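PDB 2UY1: cleavage stimulation factor 77 from Encephalitozoon cuniculi, which probably serves as a helical-repeat scaffold in the cleavage and polyadenylation of pre-mRNA 3' ends, and may bind mRNA. Local coordinates for residues B[214-219]-B[236-241]. Sequence-based numbering, arbitrary orientation.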
ATOM      1  N   GLU B 214      -9.354   4.266  28.837  1.00 26.40           N
ATOM      2  CA  GLU B 214     -10.595   4.165  28.031  1.00 26.53           C
ATOM      3  C   GLU B 214     -11.825   4.241  28.897  1.00 24.93           C
ATOM      4  O   GLU B 214     -12.780   4.858  28.542  1.00 24.36           O
ATOM      5  CB  GLU B 214     -10.658   2.843  27.271  1.00 26.44           C
ATOM      6  CG  GLU B 214      -9.636   2.731  26.220  1.00 29.95           C
ATOM      7  CD  GLU B 214      -8.463   1.822  26.579  1.00 35.13           C
ATOM      8  OE1 GLU B 214      -7.838   1.984  27.661  1.00 30.22           O
ATOM      9  OE2 GLU B 214      -8.141   0.970  25.704  1.00 37.63           O
ATOM     10  N   VAL B 215     -11.778   3.589  30.054  1.00 24.89           N
ATOM     11  CA  VAL B 215     -12.930   3.546  30.951  1.00 24.34           C
ATOM     12  C   VAL B 215     -13.362   4.949  31.367  1.00 24.51           C
ATOM     13  O   VAL B 215     -14.554   5.247  31.445  1.00 25.77           O
ATOM     14  CB  VAL B 215     -12.630   2.717  32.213  1.00 24.24           C
ATOM     15  CG1 VAL B 215     -12.503   1.242  31.861  1.00 21.45           C
ATOM     16  CG2 VAL B 215     -11.365   3.221  32.891  1.00 26.04           C
ATOM     17  N   TYR B 216     -12.382   5.806  31.632  1.00 23.77           N
ATOM     18  CA  TYR B 216     -12.638   7.171  32.105  1.00 23.59           C
ATOM     19  C   TYR B 216     -13.229   7.974  30.973  1.00 22.77           C
ATOM     20  O   TYR B 216     -14.129   8.777  31.201  1.00 24.37           O
ATOM     21  CB  TYR B 216     -11.342   7.817  32.637  1.00 23.19           C
ATOM     22  CG  TYR B 216     -10.765   7.046  33.791  1.00 24.62           C
ATOM     23  CD1 TYR B 216     -11.129   7.346  35.115  1.00 27.88           C
ATOM     24  CD2 TYR B 216      -9.910   5.947  33.570  1.00 27.50           C
ATOM     25  CE1 TYR B 216     -10.631   6.578  36.212  1.00 24.36           C
ATOM     26  CE2 TYR B 216      -9.419   5.191  34.641  1.00 24.40           C
ATOM     27  CZ  TYR B 216      -9.783   5.516  35.941  1.00 24.98           C
ATOM     28  OH  TYR B 216      -9.267   4.795  37.000  1.00 23.38           O
ATOM     29  N   PHE B 217     -12.723   7.781  29.758  1.00 22.34           N
ATOM     30  CA  PHE B 217     -13.325   8.442  28.578  1.00 22.10           C
ATOM     31  C   PHE B 217     -14.785   7.959  28.352  1.00 21.62           C
ATOM     32  O   PHE B 217     -15.628   8.766  27.989  1.00 20.12           O
ATOM     33  CB  PHE B 217     -12.461   8.243  27.315  1.00 23.21           C
ATOM     34  CG  PHE B 217     -13.176   8.622  25.989  1.00 22.50           C
ATOM     35  CD1 PHE B 217     -13.024   9.885  25.447  1.00 20.26           C
ATOM     36  CD2 PHE B 217     -14.023   7.686  25.320  1.00 24.92           C
ATOM     37  CE1 PHE B 217     -13.659  10.230  24.214  1.00 23.06           C
ATOM     38  CE2 PHE B 217     -14.707   8.010  24.132  1.00 23.26           C
ATOM     39  CZ  PHE B 217     -14.550   9.303  23.580  1.00 24.33           C
ATOM     40  N   PHE B 218     -15.062   6.648  28.526  1.00 22.65           N
ATOM     41  CA  PHE B 218     -16.436   6.115  28.341  1.00 23.56           C
ATOM     42  C   PHE B 218     -17.457   6.835  29.244  1.00 23.99           C
ATOM     43  O   PHE B 218     -18.494   7.329  28.781  1.00 25.30           O
ATOM     44  CB  PHE B 218     -16.567   4.631  28.704  1.00 23.97           C
ATOM     45  CG  PHE B 218     -15.770   3.666  27.856  1.00 23.94           C
ATOM     46  CD1 PHE B 218     -15.302   3.980  26.568  1.00 28.27           C
ATOM     47  CD2 PHE B 218     -15.567   2.382  28.339  1.00 26.03           C
ATOM     48  CE1 PHE B 218     -14.573   3.037  25.800  1.00 26.31           C
ATOM     49  CE2 PHE B 218     -14.865   1.451  27.582  1.00 24.76           C
ATOM     50  CZ  PHE B 218     -14.354   1.787  26.321  1.00 25.65           C
ATOM     51  N   TYR B 219     -17.147   6.884  30.536  1.00 24.93           N
ATOM     52  CA  TYR B 219     -17.981   7.576  31.545  1.00 23.09           C
ATOM     53  C   TYR B 219     -18.045   9.067  31.326  1.00 23.64           C
ATOM     54  O   TYR B 219     -19.127   9.673  31.414  1.00 23.96           O
ATOM     55  CB  TYR B 219     -17.472   7.270  32.967  1.00 24.81           C
ATOM     56  CG  TYR B 219     -18.484   7.517  34.088  1.00 22.58           C
ATOM     57  CD1 TYR B 219     -19.849   7.509  33.834  1.00 21.38           C
ATOM     58  CD2 TYR B 219     -18.073   7.646  35.411  1.00 23.49           C
ATOM     59  CE1 TYR B 219     -20.779   7.667  34.847  1.00 23.42           C
ATOM     60  CE2 TYR B 219     -18.990   7.859  36.443  1.00 17.35           C
ATOM     61  CZ  TYR B 219     -20.320   7.857  36.171  1.00 24.36           C
ATOM     62  OH  TYR B 219     -21.231   8.063  37.193  1.00 27.28           O
ATOM     63  N   VAL B 236     -12.248  12.509  34.690  1.00 26.27           N
ATOM     64  CA  VAL B 236     -11.044  12.587  33.848  1.00 27.31           C
ATOM     65  C   VAL B 236      -9.809  12.900  34.669  1.00 27.52           C
ATOM     66  O   VAL B 236      -8.761  12.254  34.481  1.00 27.81           O
ATOM     67  CB  VAL B 236     -11.139  13.605  32.706  1.00 26.70           C
ATOM     68  CG1 VAL B 236      -9.829  13.617  31.914  1.00 27.32           C
ATOM     69  CG2 VAL B 236     -12.297  13.272  31.776  1.00 27.61           C
ATOM     70  N   GLU B 237      -9.932  13.899  35.555  1.00 27.42           N
ATOM     71  CA  GLU B 237      -8.865  14.248  36.526  1.00 27.70           C
ATOM     72  C   GLU B 237      -8.489  13.005  37.307  1.00 27.97           C
ATOM     73  O   GLU B 237      -7.329  12.680  37.480  1.00 27.27           O
ATOM     74  CB  GLU B 237      -9.366  15.336  37.472  1.00 27.67           C
ATOM     75  CG  GLU B 237      -9.336  16.695  36.829  1.00 25.66           C
ATOM     76  CD  GLU B 237     -10.215  17.747  37.458  1.00 29.18           C
ATOM     77  OE1 GLU B 237     -10.741  17.532  38.576  1.00 28.52           O
ATOM     78  OE2 GLU B 237     -10.361  18.832  36.829  1.00 28.99           O
ATOM     79  N   ARG B 238      -9.495  12.258  37.730  1.00 28.73           N
ATOM     80  CA  ARG B 238      -9.231  11.046  38.448  1.00 29.19           C
ATOM     81  C   ARG B 238      -8.544  10.052  37.550  1.00 29.70           C
ATOM     82  O   ARG B 238      -7.577   9.433  37.966  1.00 30.30           O
ATOM     83  CB  ARG B 238     -10.548  10.496  38.960  1.00 31.32           C
ATOM     84  CG  ARG B 238     -10.436   9.198  39.645  1.00 34.25           C
ATOM     85  CD  ARG B 238     -11.726   8.999  40.372  1.00 40.84           C
ATOM     86  NE  ARG B 238     -12.096   7.596  40.296  1.00 46.78           N
ATOM     87  CZ  ARG B 238     -13.347   7.154  40.259  1.00 47.70           C
ATOM     88  NH1 ARG B 238     -14.378   8.010  40.303  1.00 47.45           N
ATOM     89  NH2 ARG B 238     -13.556   5.848  40.176  1.00 48.88           N
ATOM     90  N   GLY B 239      -9.028   9.896  36.296  1.00 28.43           N
ATOM     91  CA  GLY B 239      -8.407   8.993  35.380  1.00 25.49           C
ATOM     92  C   GLY B 239      -6.961   9.346  35.125  1.00 24.66           C
ATOM     93  O   GLY B 239      -6.123   8.476  34.979  1.00 22.19           O
ATOM     94  N   ILE B 240      -6.676  10.629  35.076  1.00 26.50           N
ATOM     95  CA  ILE B 240      -5.299  11.124  34.870  1.00 29.16           C
ATOM     96  C   ILE B 240      -4.347  10.779  36.054  1.00 32.15           C
ATOM     97  O   ILE B 240      -3.124  10.567  35.873  1.00 32.67           O
ATOM     98  CB  ILE B 240      -5.320  12.629  34.619  1.00 29.22           C
ATOM     99  CG1 ILE B 240      -5.760  12.892  33.185  1.00 27.96           C
ATOM    100  CG2 ILE B 240      -3.924  13.246  34.774  1.00 29.72           C
ATOM    101  CD1 ILE B 240      -6.089  14.320  32.905  1.00 27.51           C
ATOM    102  N   GLU B 241      -4.908  10.672  37.258  1.00 33.59           N
ATOM    103  CA  GLU B 241      -4.092  10.323  38.367  1.00 37.11           C
ATOM    104  C   GLU B 241      -3.860   8.810  38.426  1.00 38.54           C
ATOM    105  O   GLU B 241      -2.860   8.376  39.006  1.00 38.62           O
ATOM    106  CB  GLU B 241      -4.678  10.902  39.659  1.00 38.06           C
ATOM    107  CG  GLU B 241      -4.346  12.368  39.818  1.00 41.99           C
ATOM    108  CD  GLU B 241      -2.815  12.640  39.773  1.00 47.22           C
ATOM    109  OE1 GLU B 241      -2.042  11.855  40.384  1.00 48.69           O
ATOM    110  OE2 GLU B 241      -2.387  13.636  39.127  1.00 48.85           O
TER
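Tyr216, on helix 213-225, lays its ring against the backbone of Arg238 and Gly239 on helix 229-242. Val236, one turn before Gly239, packs on Tyr251 and Tyr252 of helix 247-255, its CG2 staying 4.9 Å from Tyr216 O. Arg238 passes beside the phenol, its CG lying 4.3 Å from Tyr216 CE1, an apolar touch of the aliphatic stem at the exposed margin; the Arg238 side chain also touches Leu206 of helix 193-208. Consecutive helices meet here, running roughly antiparallel within the all-helical HAT (half-a-TPR) superhelix expected of the Suppressor of forked family. Gly239 marks the closest approach, its CA 5.7 Å from Tyr216 CA. With no side chain in the way, its CA sits over one face of the ring in a CH-pi contact, 18° off the ring normal and displaced toward the rim, although the modelled carbon-carbon spacing is implausibly short and its exact tightness doubtful. Tyr216 presents this face with CG anti to its carbonyl carbon (chi1 -60°) and the ring turned perpendicular to the CA-CB-CG plane (chi2 -90°). The hydroxyl of this buried tyrosine is hydrogen-bonded to Phe210 O, which holds the far end of the ring, while Val235, Met242 and Leu248 also pack on the Tyr216 side chain.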